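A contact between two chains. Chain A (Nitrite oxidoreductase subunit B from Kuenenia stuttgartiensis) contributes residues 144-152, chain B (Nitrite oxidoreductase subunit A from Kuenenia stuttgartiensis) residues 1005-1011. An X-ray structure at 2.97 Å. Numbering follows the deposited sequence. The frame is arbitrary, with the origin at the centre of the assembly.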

# COMPACT_ATOMS: atom_id res chain seq x y z
N PHE A 144 0.99 -8.64 -10.75
CA PHE A 144 0.08 -9.33 -11.66
C PHE A 144 -0.92 -10.18 -10.89
O PHE A 144 -0.55 -10.95 -10.00
CB PHE A 144 0.89 -10.20 -12.62
CG PHE A 144 0.08 -10.94 -13.63
CD1 PHE A 144 -0.56 -10.26 -14.66
CD2 PHE A 144 -0.04 -12.32 -13.57
CE1 PHE A 144 -1.31 -10.94 -15.60
CE2 PHE A 144 -0.79 -13.01 -14.51
CZ PHE A 144 -1.42 -12.32 -15.52
N GLY A 145 -2.20 -10.02 -11.22
CA GLY A 145 -3.25 -10.79 -10.58
C GLY A 145 -3.47 -10.48 -9.11
O GLY A 145 -3.83 -11.38 -8.35
N GLU A 146 -3.26 -9.23 -8.70
CA GLU A 146 -3.49 -8.85 -7.31
C GLU A 146 -4.94 -9.08 -6.90
O GLU A 146 -5.87 -8.64 -7.60
CB GLU A 146 -3.10 -7.39 -7.09
CG GLU A 146 -3.29 -6.92 -5.65
CD GLU A 146 -3.06 -5.43 -5.49
OE1 GLU A 146 -2.84 -4.75 -6.51
OE2 GLU A 146 -3.10 -4.95 -4.34
N ASP A 147 -5.13 -9.75 -5.77
CA ASP A 147 -6.45 -9.94 -5.15
C ASP A 147 -7.46 -10.53 -6.13
O ASP A 147 -8.66 -10.26 -6.05
CB ASP A 147 -6.97 -8.62 -4.57
CG ASP A 147 -6.13 -8.13 -3.40
OD1 ASP A 147 -5.48 -8.97 -2.75
OD2 ASP A 147 -6.13 -6.91 -3.14
N THR A 148 -6.98 -11.34 -7.07
CA THR A 148 -7.83 -12.02 -8.03
C THR A 148 -8.13 -13.42 -7.51
O THR A 148 -7.22 -14.23 -7.33
CB THR A 148 -7.16 -12.09 -9.40
OG1 THR A 148 -6.77 -10.78 -9.82
CG2 THR A 148 -8.12 -12.68 -10.43
N ALA A 149 -9.41 -13.70 -7.26
CA ALA A 149 -9.83 -14.94 -6.63
C ALA A 149 -10.28 -15.95 -7.68
O ALA A 149 -10.70 -15.60 -8.78
CB ALA A 149 -10.96 -14.69 -5.63
N LYS A 150 -10.17 -17.23 -7.32
CA LYS A 150 -10.78 -18.31 -8.08
C LYS A 150 -12.22 -18.48 -7.60
O LYS A 150 -12.48 -18.50 -6.39
CB LYS A 150 -10.00 -19.61 -7.91
CG LYS A 150 -10.45 -20.74 -8.81
CD LYS A 150 -11.28 -21.76 -8.05
CE LYS A 150 -11.57 -22.98 -8.90
NZ LYS A 150 -12.47 -22.66 -10.04
N SER A 151 -13.15 -18.60 -8.54
CA SER A 151 -14.57 -18.71 -8.21
C SER A 151 -15.17 -19.95 -8.85
O SER A 151 -14.79 -20.36 -9.95
CB SER A 151 -15.34 -17.46 -8.67
OG SER A 151 -16.73 -17.61 -8.42
N SER A 152 -16.13 -20.55 -8.14
CA SER A 152 -16.92 -21.65 -8.70
C SER A 152 -17.87 -21.18 -9.79
O SER A 152 -18.30 -21.99 -10.61
CB SER A 152 -17.70 -22.36 -7.59
OG SER A 152 -18.71 -21.52 -7.06
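Chain B 1005-1011: AKYNPAY

The most unusual feature of this contact is a very short hydrogen bond: NZ of Lys B1006 lies 2.5 Å from the backbone O of Glu A146. At 2.97 Å resolution the exact length deserves caution, but the assignment is clear, because an ammonium group meets a carbonyl oxygen. The lysine reaches it fully extended, with all four chi angles in the t well and its CA-to-CB bond directed toward chain A. The same carbonyl also accepts from within its own chain, with OG1 of Thr A148 3.2 Å from O of Glu A146. CE of Lys B1006 passes 3.4 Å from OG1 of Thr A148, so the end of the lysine lies beside this internal bond.

The two backbones differ in conformation. Chain A has no regular helix or strand here; a type II turn runs from Gly A145 to Thr A148, closed by a weak bond of 3.4 Å from N of Thr A148 to O of Gly A145, and phi/psi values from Thr A148 through Ser A151 are extended. In chain B, a strand that begins earlier ends at Tyr B1007, and a type I turn follows from Asn B1008 to Tyr B1011.

The register fixes the direction. The CA atoms of Thr A148 and Asn B1008 are 5.1 Å apart, and those of Ala A149 and Ala B1010 are 5.2 Å apart, so residue numbers rise together along both chains. No backbone-to-backbone hydrogen bond crosses between the stretches; each of the three cross-chain bonds uses a side chain of chain B.

Asn B1008 supplies two of them. ND2 of Asn B1008 donates to O of Asp A147 at 3.0 Å, with an angle of 132° at the hydrogen, while OD1 of Asn B1008 accepts a weak bond from N of Ala A149 at 3.5 Å and 153°. One amide thus spans the backbone on both sides of Thr A148. OD1 of Asn B1008 also accepts from N of Ala B1010 at 3.3 Å, tying the amide to its own turn. The 3.2 Å approach between O of Asp A147 and OD1 of Asn B1008 is not a bond, since both atoms are acceptors.

Beyond the amide the contact is one of packing. Pro B1009, the residue with the largest covered area, brings its CG to 3.1 Å from O of Ala A149, and CB of Pro B1009 lies 4.1 Å from CB of Ser A151. CB of Ala A149 meets CB of Ala B1010 at 3.7 Å, an apolar contact. Together the two stretches bury 361 Å², summed over both sides.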

# COMPACT_ATOMS: atom_id res chain seq x y z
N ALA B 1005 -9.64 -2.11 -17.73
CA ALA B 1005 -10.48 -3.06 -17.02
C ALA B 1005 -9.66 -4.27 -16.59
O ALA B 1005 -8.74 -4.69 -17.29
CB ALA B 1005 -11.66 -3.51 -17.89
N LYS B 1006 -10.01 -4.82 -15.43
CA LYS B 1006 -9.30 -5.96 -14.86
C LYS B 1006 -10.31 -7.02 -14.46
O LYS B 1006 -11.23 -6.73 -13.68
CB LYS B 1006 -8.45 -5.55 -13.66
CG LYS B 1006 -7.85 -6.72 -12.90
CD LYS B 1006 -7.17 -6.28 -11.61
CE LYS B 1006 -6.73 -7.49 -10.79
NZ LYS B 1006 -6.10 -7.11 -9.50
N TYR B 1007 -10.15 -8.23 -14.98
CA TYR B 1007 -11.01 -9.33 -14.59
C TYR B 1007 -10.71 -9.72 -13.14
O TYR B 1007 -9.57 -10.05 -12.81
CB TYR B 1007 -10.81 -10.54 -15.50
CG TYR B 1007 -11.48 -10.44 -16.84
CD1 TYR B 1007 -12.20 -9.31 -17.21
CD2 TYR B 1007 -11.42 -11.49 -17.75
CE1 TYR B 1007 -12.81 -9.21 -18.44
CE2 TYR B 1007 -12.03 -11.40 -18.99
CZ TYR B 1007 -12.72 -10.26 -19.33
OH TYR B 1007 -13.34 -10.18 -20.55
N ASN B 1008 -11.73 -9.66 -12.29
CA ASN B 1008 -11.63 -10.15 -10.92
C ASN B 1008 -12.96 -10.81 -10.58
O ASN B 1008 -13.94 -10.12 -10.24
CB ASN B 1008 -11.30 -9.03 -9.94
CG ASN B 1008 -10.88 -9.55 -8.58
OD1 ASN B 1008 -10.88 -10.76 -8.33
ND2 ASN B 1008 -10.54 -8.64 -7.68
N PRO B 1009 -13.04 -12.14 -10.64
CA PRO B 1009 -14.29 -12.83 -10.29
C PRO B 1009 -14.58 -12.88 -8.80
O PRO B 1009 -15.52 -13.56 -8.39
CB PRO B 1009 -14.06 -14.24 -10.85
CG PRO B 1009 -12.59 -14.41 -10.87
CD PRO B 1009 -12.02 -13.06 -11.15
N ALA B 1010 -13.80 -12.16 -7.99
CA ALA B 1010 -14.10 -12.02 -6.57
C ALA B 1010 -15.27 -11.08 -6.34
O ALA B 1010 -15.83 -11.06 -5.24
CB ALA B 1010 -12.87 -11.52 -5.81
N TYR B 1011 -15.66 -10.29 -7.36
CA TYR B 1011 -16.73 -9.32 -7.27
C TYR B 1011 -18.03 -9.88 -7.85
O TYR B 1011 -18.00 -10.70 -8.77
CB TYR B 1011 -16.36 -8.03 -8.00
CG TYR B 1011 -15.34 -7.21 -7.25
CD1 TYR B 1011 -15.73 -6.24 -6.34
CD2 TYR B 1011 -13.98 -7.43 -7.44
CE1 TYR B 1011 -14.80 -5.50 -5.65
CE2 TYR B 1011 -13.04 -6.69 -6.75
CZ TYR B 1011 -13.46 -5.73 -5.85
OH TYR B 1011 -12.54 -4.99 -5.15